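Local coordinates for protein D-alanyl-D-alanine carboxypeptidase (Enterococcus faecalis V583, PDB 5ZHW) that is a metal-dependent DD-carboxypeptidase that removes the C-terminal D-alanine from peptidoglycan-derived pentapeptides and is linked to antibiotic resistance, at residues Q104-E109 with T130-P135; G143-I148 with P191-Y196; D147-G152 with E159-L164. All coordinates share one frame; numbering follows the deposited sequence.

In the fold
Contact 1 lies toward the surface, whereas contact 2 is buried close to the centre of the chain and contact 3 is partly buried. Contacts 2 and 3 both use strand 145-150: contact 2 pairs it edge to edge with strand 193-196, and contact 3 covers it with helix 157-167. Contact 1 joins helix 100-116 to the loop that runs alongside the bound D-alanines. Apolar packing dominates contacts 1 and 3, while contact 2 combines backbone hydrogen bonds with metal coordination. Trp131 of contact 1 packs on Trp192 of contact 2, so the substrate-binding loop and the metal-bearing strands meet beside the ligand.

Contact 1: residues Q104-E109 with T130-P135; sequences QEIMDE and TWVAVP. With DAL (D-alanine), chain D; DAL (D-alanine), chain E.
Val132 turns its CB toward helix 100-116 and lays CG1 on the helix backbone, 3.7 Å from CA of Met107. The same methyl meets CG2 of Ile106 at 3.7 Å, the two side chains crossing nearly at a right angle. Because chi1 of -175° commits CG1 to the helix, CG2 is left for the ligand side, where Val132 CG2 comes within 3.9 Å of N of the D-alanine of chain E. Met107, present as selenomethionine, is extended along its whole length and runs beside Val134, pointing the same way. Its terminal CE comes to 3.4 Å from Val134 CG1, closer than usual, so the exact spacing is doubtful, and its SE sits 3.8 Å from CD of Pro135. At the end of the interface Gln104 bends at chi2 (62°), which brings OE1 to 3.4 Å from Pro135 CG. Its NE2 donates to OD1 of Asp108, one turn further along the helix, and this bond would help to restrain the amide.

No hydrogen bond joins the two segments; the main-chain groups flanking Val132 bond to the ligand. The two D-alanines are joined as D-Ala-D-Ala, C of chain E lying 1.4 Å from N of chain D, the C-terminal residue. That N donates to Trp131 O at 3.1 Å, and Ala133 N returns an almost straight bond (173°) to O of the same D-alanine. Ser138 OG also hydrogen-bonds to the dipeptide. Further out, Lys110 makes a cation-pi contact with the Trp131 ring, and Gln103, another substrate-binding residue, touches Val132. The arrangement is that of the substrate-binding site of this M15B peptidase: an extended loop grips the terminal D-alanine through its main chain, while the buried Val132 is seated on a helix.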
loop_
_atom_site.group_PDB
_atom_site.type_symbol
_atom_site.label_atom_id
_atom_site.label_comp_id
_atom_site.label_asym_id
_atom_site.label_seq_id
_atom_site.Cartn_x
_atom_site.Cartn_y
_atom_site.Cartn_z
ATOM N N GLN A 104 8.571 7.408 -10.209
ATOM C CA GLN A 104 8.442 8.064 -11.495
ATOM C C GLN A 104 8.299 7.049 -12.632
ATOM O O GLN A 104 7.410 7.183 -13.471
ATOM C CB GLN A 104 9.657 8.977 -11.749
ATOM C CG GLN A 104 9.551 9.858 -12.980
ATOM C CD GLN A 104 8.394 10.819 -12.879
ATOM O OE1 GLN A 104 8.472 11.836 -12.183
ATOM N NE2 GLN A 104 7.282 10.473 -13.528
ATOM N N GLU A 105 9.170 6.064 -12.644
ATOM C CA GLU A 105 9.151 5.054 -13.647
ATOM C C GLU A 105 7.893 4.212 -13.610
ATOM O O GLU A 105 7.382 3.880 -14.620
ATOM C CB GLU A 105 10.394 4.177 -13.589
ATOM C CG GLU A 105 11.694 4.893 -13.853
ATOM C CD GLU A 105 12.914 4.058 -13.580
ATOM O OE1 GLU A 105 12.796 2.884 -13.294
ATOM O OE2 GLU A 105 14.000 4.588 -13.656
ATOM N N ILE A 106 7.425 3.867 -12.432
ATOM C CA ILE A 106 6.229 3.076 -12.311
ATOM C C ILE A 106 5.073 3.873 -12.859
ATOM O O ILE A 106 4.263 3.356 -13.548
ATOM C CB ILE A 106 5.969 2.602 -10.880
ATOM C CG1 ILE A 106 6.997 1.571 -10.473
ATOM C CG2 ILE A 106 4.586 2.014 -10.748
ATOM C CD1 ILE A 106 6.852 1.129 -9.057
HETATM N N MSE A 107 5.044 5.163 -12.535
HETATM C CA MSE A 107 4.017 6.068 -13.023
HETATM C C MSE A 107 4.071 6.259 -14.520
HETATM O O MSE A 107 3.004 6.293 -15.168
HETATM C CB MSE A 107 4.187 7.423 -12.343
HETATM C CG MSE A 107 3.138 8.415 -12.830
HETATM SE SE MSE A 107 3.414 10.152 -11.942
HETATM C CE MSE A 107 1.927 11.131 -12.784
ATOM N N ASP A 108 5.272 6.385 -15.085
ATOM C CA ASP A 108 5.430 6.595 -16.503
ATOM C C ASP A 108 4.943 5.372 -17.242
ATOM O O ASP A 108 4.378 5.478 -18.275
ATOM C CB ASP A 108 6.870 6.921 -16.846
ATOM C CG ASP A 108 7.292 8.274 -16.365
ATOM O OD1 ASP A 108 6.467 9.050 -15.956
ATOM O OD2 ASP A 108 8.462 8.567 -16.394
ATOM N N GLU A 109 5.201 4.208 -16.699
ATOM C CA GLU A 109 4.755 2.992 -17.295
ATOM C C GLU A 109 3.243 2.916 -17.301
ATOM O O GLU A 109 2.683 2.501 -18.257
ATOM C CB GLU A 109 5.467 1.781 -16.709
ATOM C CG GLU A 109 6.903 1.794 -17.184
ATOM C CD GLU A 109 7.739 0.618 -16.766
ATOM O OE1 GLU A 109 7.737 0.272 -15.578
ATOM O OE2 GLU A 109 8.432 0.059 -17.636
ATOM N N THR A 130 -4.890 7.843 -10.647
ATOM C CA THR A 130 -5.833 7.038 -9.885
ATOM C C THR A 130 -5.267 5.673 -9.462
ATOM O O THR A 130 -5.875 5.008 -8.628
ATOM C CB THR A 130 -7.177 6.833 -10.624
ATOM O OG1 THR A 130 -7.006 5.975 -11.754
ATOM C CG2 THR A 130 -7.772 8.167 -11.084
ATOM N N TRP A 131 -4.145 5.252 -10.050
ATOM C CA TRP A 131 -3.487 3.968 -9.744
ATOM C C TRP A 131 -2.088 4.115 -9.159
ATOM O O TRP A 131 -1.692 3.339 -8.294
ATOM C CB TRP A 131 -3.377 3.122 -11.015
ATOM C CG TRP A 131 -4.690 2.736 -11.566
ATOM C CD1 TRP A 131 -5.387 3.377 -12.558
ATOM C CD2 TRP A 131 -5.500 1.632 -11.147
ATOM N NE1 TRP A 131 -6.581 2.730 -12.783
ATOM C CE2 TRP A 131 -6.679 1.658 -11.933
ATOM C CE3 TRP A 131 -5.345 0.622 -10.184
ATOM C CZ2 TRP A 131 -7.700 0.708 -11.790
ATOM C CZ3 TRP A 131 -6.365 -0.333 -10.040
ATOM C CH2 TRP A 131 -7.528 -0.280 -10.845
ATOM N N VAL A 132 -1.328 5.091 -9.646
ATOM C CA VAL A 132 0.053 5.290 -9.225
ATOM C C VAL A 132 0.211 6.745 -8.833
ATOM O O VAL A 132 -0.094 7.628 -9.617
ATOM C CB VAL A 132 1.037 4.904 -10.345
ATOM C CG1 VAL A 132 2.491 4.991 -9.858
ATOM C CG2 VAL A 132 0.730 3.489 -10.849
ATOM N N ALA A 133 0.680 6.984 -7.611
ATOM C CA ALA A 133 0.849 8.338 -7.085
ATOM C C ALA A 133 2.033 9.035 -7.733
ATOM O O ALA A 133 3.003 8.370 -8.147
ATOM C CB ALA A 133 1.005 8.298 -5.571
ATOM N N VAL A 134 1.966 10.368 -7.852
ATOM C CA VAL A 134 3.120 11.116 -8.386
ATOM C C VAL A 134 4.220 11.009 -7.346
ATOM O O VAL A 134 3.915 10.893 -6.163
ATOM C CB VAL A 134 2.837 12.611 -8.779
ATOM C CG1 VAL A 134 1.726 12.696 -9.824
ATOM C CG2 VAL A 134 2.491 13.477 -7.583
ATOM N N PRO A 135 5.492 10.979 -7.783
ATOM C CA PRO A 135 6.620 10.908 -6.842
ATOM C C PRO A 135 6.517 11.964 -5.753
ATOM O O PRO A 135 6.191 13.119 -6.037
ATOM C CB PRO A 135 7.829 11.185 -7.721
ATOM C CG PRO A 135 7.420 10.769 -9.093
ATOM C CD PRO A 135 5.936 10.856 -9.183
HETATM N N DAL D . 0.291 2.281 -6.230
HETATM C CA DAL D . 0.045 3.169 -5.046
HETATM C CB DAL D . -1.241 4.022 -5.217
HETATM C C DAL D . 1.225 4.134 -4.909
HETATM O O DAL D . 1.683 4.601 -5.918
HETATM O OXT DAL D . 1.584 4.452 -3.782
HETATM N N DAL E . 1.814 0.798 -8.221
HETATM C CA DAL E . 0.618 0.228 -7.559
HETATM C CB DAL E . -0.635 0.256 -8.455
HETATM C C DAL E . 0.343 0.913 -6.202
HETATM O O DAL E . 0.180 0.205 -5.214
#

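Contact 2: residues G143-I148 with P191-Y196; sequences GLAVDI and PWHYRY. With CU (copper (II) ion), chain C; DAL (D-alanine), chain E.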
loop_
_atom_site.group_PDB
_atom_site.type_symbol
_atom_site.label_atom_id
_atom_site.label_comp_id
_atom_site.label_asym_id
_atom_site.label_seq_id
_atom_site.Cartn_x
_atom_site.Cartn_y
_atom_site.Cartn_z
ATOM N N GLY A 143 8.350 3.426 3.041
ATOM C CA GLY A 143 8.688 2.105 3.545
ATOM C C GLY A 143 7.599 1.547 4.455
ATOM O O GLY A 143 7.825 0.546 5.108
ATOM N N LEU A 144 6.426 2.187 4.503
ATOM C CA LEU A 144 5.326 1.745 5.336
ATOM C C LEU A 144 4.293 0.948 4.567
ATOM O O LEU A 144 3.378 0.409 5.183
ATOM C CB LEU A 144 4.643 2.949 6.026
ATOM C CG LEU A 144 5.444 3.630 7.145
ATOM C CD1 LEU A 144 4.619 4.724 7.820
ATOM C CD2 LEU A 144 5.906 2.615 8.174
ATOM N N ALA A 145 4.426 0.873 3.243
ATOM C CA ALA A 145 3.438 0.197 2.393
ATOM C C ALA A 145 4.090 -0.970 1.656
ATOM O O ALA A 145 5.227 -0.867 1.194
ATOM C CB ALA A 145 2.858 1.171 1.377
ATOM N N VAL A 146 3.355 -2.064 1.551
ATOM C CA VAL A 146 3.755 -3.200 0.726
ATOM C C VAL A 146 2.625 -3.572 -0.211
ATOM O O VAL A 146 1.448 -3.516 0.185
ATOM C CB VAL A 146 4.160 -4.433 1.561
ATOM C CG1 VAL A 146 5.491 -4.180 2.263
ATOM C CG2 VAL A 146 3.110 -4.821 2.565
ATOM N N ASP A 147 2.987 -3.905 -1.457
ATOM C CA ASP A 147 2.082 -4.538 -2.383
ATOM C C ASP A 147 2.308 -6.016 -2.239
ATOM O O ASP A 147 3.419 -6.505 -2.437
ATOM C CB ASP A 147 2.333 -4.116 -3.825
ATOM C CG ASP A 147 2.051 -2.662 -4.060
ATOM O OD1 ASP A 147 1.249 -2.060 -3.318
ATOM O OD2 ASP A 147 2.653 -2.104 -4.981
ATOM N N ILE A 148 1.247 -6.716 -1.853
ATOM C CA ILE A 148 1.309 -8.122 -1.545
ATOM C C ILE A 148 0.565 -8.833 -2.663
ATOM O O ILE A 148 -0.567 -8.445 -2.988
ATOM C CB ILE A 148 0.658 -8.424 -0.200
ATOM C CG1 ILE A 148 1.418 -7.715 0.928
ATOM C CG2 ILE A 148 0.649 -9.935 0.053
ATOM C CD1 ILE A 148 0.641 -7.617 2.236
ATOM N N PRO A 191 -6.436 -4.133 -4.229
ATOM C CA PRO A 191 -6.520 -5.148 -3.158
ATOM C C PRO A 191 -5.176 -5.710 -2.723
ATOM O O PRO A 191 -5.129 -6.425 -1.744
ATOM C CB PRO A 191 -7.427 -6.254 -3.753
ATOM C CG PRO A 191 -7.389 -6.036 -5.235
ATOM C CD PRO A 191 -7.112 -4.575 -5.468
ATOM N N TRP A 192 -4.111 -5.385 -3.458
ATOM C CA TRP A 192 -2.723 -5.709 -3.088
ATOM C C TRP A 192 -2.011 -4.703 -2.142
ATOM O O TRP A 192 -1.028 -5.062 -1.517
ATOM C CB TRP A 192 -1.868 -5.879 -4.357
ATOM C CG TRP A 192 -1.973 -4.715 -5.261
ATOM C CD1 TRP A 192 -1.315 -3.548 -5.150
ATOM C CD2 TRP A 192 -2.849 -4.580 -6.389
ATOM N NE1 TRP A 192 -1.707 -2.690 -6.133
ATOM C CE2 TRP A 192 -2.651 -3.302 -6.913
ATOM C CE3 TRP A 192 -3.774 -5.424 -7.006
ATOM C CZ2 TRP A 192 -3.344 -2.836 -8.046
ATOM C CZ3 TRP A 192 -4.464 -4.963 -8.129
ATOM C CH2 TRP A 192 -4.242 -3.682 -8.633
ATOM N N HIS A 193 -2.486 -3.468 -2.034
ATOM C CA HIS A 193 -1.726 -2.417 -1.325
ATOM C C HIS A 193 -2.137 -2.309 0.148
ATOM O O HIS A 193 -3.247 -1.867 0.471
ATOM C CB HIS A 193 -1.882 -1.078 -2.026
ATOM C CG HIS A 193 -1.058 0.031 -1.436
ATOM N ND1 HIS A 193 0.012 0.599 -2.097
ATOM C CD2 HIS A 193 -1.187 0.718 -0.271
ATOM C CE1 HIS A 193 0.509 1.574 -1.351
ATOM N NE2 HIS A 193 -0.201 1.665 -0.240
ATOM N N TYR A 194 -1.206 -2.691 1.014
ATOM C CA TYR A 194 -1.387 -2.702 2.458
ATOM C C TYR A 194 -0.423 -1.721 3.146
ATOM O O TYR A 194 0.756 -1.656 2.791
ATOM C CB TYR A 194 -1.274 -4.146 2.993
ATOM C CG TYR A 194 -2.589 -4.814 2.770
ATOM C CD1 TYR A 194 -2.955 -5.309 1.504
ATOM C CD2 TYR A 194 -3.536 -4.831 3.773
ATOM C CE1 TYR A 194 -4.220 -5.849 1.287
ATOM C CE2 TYR A 194 -4.792 -5.357 3.562
ATOM C CZ TYR A 194 -5.138 -5.870 2.327
ATOM O OH TYR A 194 -6.410 -6.384 2.202
ATOM N N ARG A 195 -0.962 -0.963 4.107
ATOM C CA ARG A 195 -0.255 0.111 4.790
ATOM C C ARG A 195 -0.171 -0.213 6.265
ATOM O O ARG A 195 -1.199 -0.551 6.865
ATOM C CB ARG A 195 -1.011 1.414 4.568
ATOM C CG ARG A 195 -0.712 2.558 5.530
ATOM C CD ARG A 195 0.730 3.001 5.502
ATOM N NE ARG A 195 0.975 3.853 6.649
ATOM C CZ ARG A 195 0.773 5.171 6.714
ATOM N NH1 ARG A 195 0.341 5.854 5.675
ATOM N NH2 ARG A 195 1.025 5.812 7.860
ATOM N N TYR A 196 1.035 -0.125 6.843
ATOM C CA TYR A 196 1.203 -0.272 8.292
ATOM C C TYR A 196 0.777 1.024 9.022
ATOM O O TYR A 196 1.312 2.105 8.752
ATOM C CB TYR A 196 2.640 -0.609 8.694
ATOM C CG TYR A 196 2.756 -0.862 10.192
ATOM C CD1 TYR A 196 2.379 -2.090 10.743
ATOM C CD2 TYR A 196 3.220 0.128 11.054
ATOM C CE1 TYR A 196 2.460 -2.324 12.099
ATOM C CE2 TYR A 196 3.303 -0.091 12.415
ATOM C CZ TYR A 196 2.924 -1.320 12.931
ATOM O OH TYR A 196 3.014 -1.547 14.269
HETATM CU CU CU C . 1.144 -0.153 -3.550
HETATM N N DAL E . 1.814 0.798 -8.221
HETATM C CA DAL E . 0.618 0.228 -7.559
HETATM C CB DAL E . -0.635 0.256 -8.455
HETATM C C DAL E . 0.343 0.913 -6.202
HETATM O O DAL E . 0.180 0.205 -5.214
#
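His193 extends its imidazole with CG anti to the backbone N (chi1 -176°), while Asp147 on the neighbouring strand places CG beside its own N (chi1 -65°); the two groups converge on one metal. They form a non-hydrogen-bonded pair in the central antiparallel sheet of the peptidase, with both side chains on the face that also carries Ala145 and Arg195. Asp147 OD1 binds the copper ion at 1.9 Å and His193 ND1 binds it at 2.0 Å. O of the D-alanine of chain E is a third ligand, 2.0 Å from the copper, and His140 completes the set. Copper here occupies the site assigned to zinc. Outside the two segments, Arg98 forms a salt bridge with Asp147 OD2, and Glu139 accepts from His193 NE2; both would orient the metal ligands, and Glu139 probably makes the imidazole more electron-rich.

The strands are held in register by main-chain bonds in both directions between Val146 and Tyr194, whose side chains lie on the face away from the metal ligands. Beyond them Tyr196 N donates to Leu144 O at 2.9 Å, and at the other end Ile148 N reaches Trp192 O at 2.8 Å. The side chains of Ile148 and Tyr194 cross at about a right angle, Ile148 CD1 4.0 Å from Tyr194 CB. Near the sheet's end the Leu144 side chain crosses that of Arg195 at a slant, CD1 3.8 Å from Arg195 NH2, and Arg195 NE is bonded to Tyr196 O. The Trp192 ring presents its edge to the metal site, with CD1 3.5 Å from Asp147 OD1.

Contact 3: residues D147-G152 with E159-L164; sequences DINADG and EVYRWL. With CU (copper (II) ion), chain C; DAL (D-alanine), chain E.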
loop_
_atom_site.group_PDB
_atom_site.type_symbol
_atom_site.label_atom_id
_atom_site.label_comp_id
_atom_site.label_asym_id
_atom_site.label_seq_id
_atom_site.Cartn_x
_atom_site.Cartn_y
_atom_site.Cartn_z
ATOM N N ASP A 147 2.987 -3.905 -1.457
ATOM C CA ASP A 147 2.082 -4.538 -2.383
ATOM C C ASP A 147 2.308 -6.016 -2.239
ATOM O O ASP A 147 3.419 -6.505 -2.437
ATOM C CB ASP A 147 2.333 -4.116 -3.825
ATOM C CG ASP A 147 2.051 -2.662 -4.060
ATOM O OD1 ASP A 147 1.249 -2.060 -3.318
ATOM O OD2 ASP A 147 2.653 -2.104 -4.981
ATOM N N ILE A 148 1.247 -6.716 -1.853
ATOM C CA ILE A 148 1.309 -8.122 -1.545
ATOM C C ILE A 148 0.565 -8.833 -2.663
ATOM O O ILE A 148 -0.567 -8.445 -2.988
ATOM C CB ILE A 148 0.658 -8.424 -0.200
ATOM C CG1 ILE A 148 1.418 -7.715 0.928
ATOM C CG2 ILE A 148 0.649 -9.935 0.053
ATOM C CD1 ILE A 148 0.641 -7.617 2.236
ATOM N N ASN A 149 1.224 -9.829 -3.256
ATOM C CA ASN A 149 0.649 -10.701 -4.286
ATOM C C ASN A 149 0.698 -12.134 -3.766
ATOM O O ASN A 149 1.262 -12.405 -2.708
ATOM C CB ASN A 149 1.457 -10.604 -5.591
ATOM C CG ASN A 149 1.199 -9.318 -6.373
ATOM O OD1 ASN A 149 0.207 -8.596 -6.165
ATOM N ND2 ASN A 149 2.092 -9.030 -7.292
ATOM N N ALA A 150 0.089 -13.051 -4.517
ATOM C CA ALA A 150 0.207 -14.494 -4.254
ATOM C C ALA A 150 1.484 -15.042 -4.864
ATOM O O ALA A 150 1.982 -14.497 -5.849
ATOM C CB ALA A 150 -1.012 -15.235 -4.802
ATOM N N ASP A 151 2.009 -16.116 -4.292
ATOM C CA ASP A 151 3.199 -16.755 -4.857
ATOM C C ASP A 151 2.958 -17.444 -6.222
ATOM O O ASP A 151 3.911 -17.709 -6.940
ATOM C CB ASP A 151 3.899 -17.683 -3.850
ATOM C CG ASP A 151 3.227 -19.048 -3.692
ATOM O OD1 ASP A 151 2.053 -19.254 -4.097
ATOM O OD2 ASP A 151 3.913 -19.926 -3.121
ATOM N N GLY A 152 1.696 -17.714 -6.562
ATOM C CA GLY A 152 1.328 -18.294 -7.850
ATOM C C GLY A 152 1.155 -19.799 -7.767
ATOM O O GLY A 152 0.146 -20.343 -8.207
ATOM N N GLU A 159 -7.276 -15.451 -3.331
ATOM C CA GLU A 159 -7.160 -16.092 -2.017
ATOM C C GLU A 159 -6.287 -15.262 -1.061
ATOM O O GLU A 159 -6.592 -15.175 0.128
ATOM C CB GLU A 159 -6.597 -17.518 -2.135
ATOM C CG GLU A 159 -7.539 -18.473 -2.864
ATOM C CD GLU A 159 -6.893 -19.772 -3.355
ATOM O OE1 GLU A 159 -5.640 -19.870 -3.457
ATOM O OE2 GLU A 159 -7.673 -20.712 -3.661
ATOM N N VAL A 160 -5.213 -14.666 -1.587
ATOM C CA VAL A 160 -4.364 -13.773 -0.793
ATOM C C VAL A 160 -5.092 -12.464 -0.450
ATOM O O VAL A 160 -5.067 -12.028 0.693
ATOM C CB VAL A 160 -3.003 -13.513 -1.486
ATOM C CG1 VAL A 160 -2.220 -12.395 -0.792
ATOM C CG2 VAL A 160 -2.179 -14.799 -1.481
ATOM N N TYR A 161 -5.741 -11.865 -1.433
ATOM C CA TYR A 161 -6.447 -10.600 -1.244
ATOM C C TYR A 161 -7.583 -10.747 -0.237
ATOM O O TYR A 161 -7.738 -9.892 0.626
ATOM C CB TYR A 161 -6.983 -10.037 -2.568
ATOM C CG TYR A 161 -5.924 -9.796 -3.627
ATOM C CD1 TYR A 161 -4.604 -9.470 -3.275
ATOM C CD2 TYR A 161 -6.235 -9.872 -4.989
ATOM C CE1 TYR A 161 -3.635 -9.261 -4.237
ATOM C CE2 TYR A 161 -5.261 -9.639 -5.970
ATOM C CZ TYR A 161 -3.959 -9.343 -5.582
ATOM O OH TYR A 161 -2.951 -9.105 -6.487
ATOM N N ARG A 162 -8.335 -11.847 -0.329
ATOM C CA ARG A 162 -9.380 -12.170 0.646
ATOM C C ARG A 162 -8.813 -12.380 2.042
ATOM O O ARG A 162 -9.319 -11.818 3.008
ATOM C CB ARG A 162 -10.160 -13.422 0.217
ATOM C CG ARG A 162 -11.392 -13.693 1.061
ATOM C CD ARG A 162 -12.345 -14.686 0.406
ATOM N NE ARG A 162 -11.924 -16.081 0.598
ATOM C CZ ARG A 162 -11.376 -16.879 -0.330
ATOM N NH1 ARG A 162 -11.133 -16.462 -1.580
ATOM N NH2 ARG A 162 -11.048 -18.127 0.004
ATOM N N TRP A 163 -7.764 -13.197 2.161
ATOM C CA TRP A 163 -7.178 -13.448 3.467
ATOM C C TRP A 163 -6.701 -12.122 4.120
ATOM O O TRP A 163 -6.939 -11.879 5.305
ATOM C CB TRP A 163 -6.034 -14.473 3.380
ATOM C CG TRP A 163 -5.552 -14.873 4.716
ATOM C CD1 TRP A 163 -5.980 -15.940 5.454
ATOM C CD2 TRP A 163 -4.578 -14.206 5.508
ATOM N NE1 TRP A 163 -5.318 -15.990 6.643
ATOM C CE2 TRP A 163 -4.459 -14.929 6.716
ATOM C CE3 TRP A 163 -3.776 -13.073 5.315
ATOM C CZ2 TRP A 163 -3.584 -14.546 7.743
ATOM C CZ3 TRP A 163 -2.910 -12.689 6.348
ATOM C CH2 TRP A 163 -2.822 -13.428 7.543
ATOM N N LEU A 164 -6.018 -11.282 3.340
ATOM C CA LEU A 164 -5.509 -10.017 3.850
ATOM C C LEU A 164 -6.651 -9.101 4.323
ATOM O O LEU A 164 -6.601 -8.530 5.430
ATOM C CB LEU A 164 -4.680 -9.295 2.789
ATOM C CG LEU A 164 -3.332 -9.937 2.416
ATOM C CD1 LEU A 164 -2.870 -9.463 1.052
ATOM C CD2 LEU A 164 -2.268 -9.687 3.478
HETATM CU CU CU C . 1.144 -0.153 -3.550
HETATM N N DAL E . 1.814 0.798 -8.221
HETATM C CA DAL E . 0.618 0.228 -7.559
HETATM C CB DAL E . -0.635 0.256 -8.455
HETATM C C DAL E . 0.343 0.913 -6.202
HETATM O O DAL E . 0.180 0.205 -5.214
HETATM O O HOH W 1 -1.323 -11.800 -6.777
#
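In the helix-on-sheet layer formed where strand 145-150 is followed by helix 157-167, Ile148 and Ala150 pack against Val160 and Leu164. The strand and helix segments run at 130° to each other, their axes 7.8 Å apart at closest approach. Leu164 meets Ile148 with both of its methyls: CD1 lies 3.7 Å from Ile148 CG2, and CD2 is 3.8 Å from Ile148 CD1. Val160 likewise divides its branches. Its chi1 of 170° sends CG1 to Ile148 CG2, at 3.9 Å, and leaves CG2 to rest on Ala150 CB, 3.5 Å away.

Tyr161 closes the side of this apolar patch. Its ring is turned edge-on to the strand, so that CE1 comes within 3.4 Å of Ile148 O in the plane of the ring. A water bridges the two elements beside it, accepting from Ala150 N at 2.9 Å and hydrogen-bonded to Tyr161 OH. Tyr161 also touches Pro191 and Trp192, and Leu164 touches Tyr194, which ties the helix to the neighbouring strand as well.

Ile148 directly follows the metal ligand Asp147. The clear direct contacts are thus apolar, between methyl groups of Ile148, Ala150, Val160 and Leu164, and the bridging water adds a polar link that satisfies the backbone N-H of Ala150.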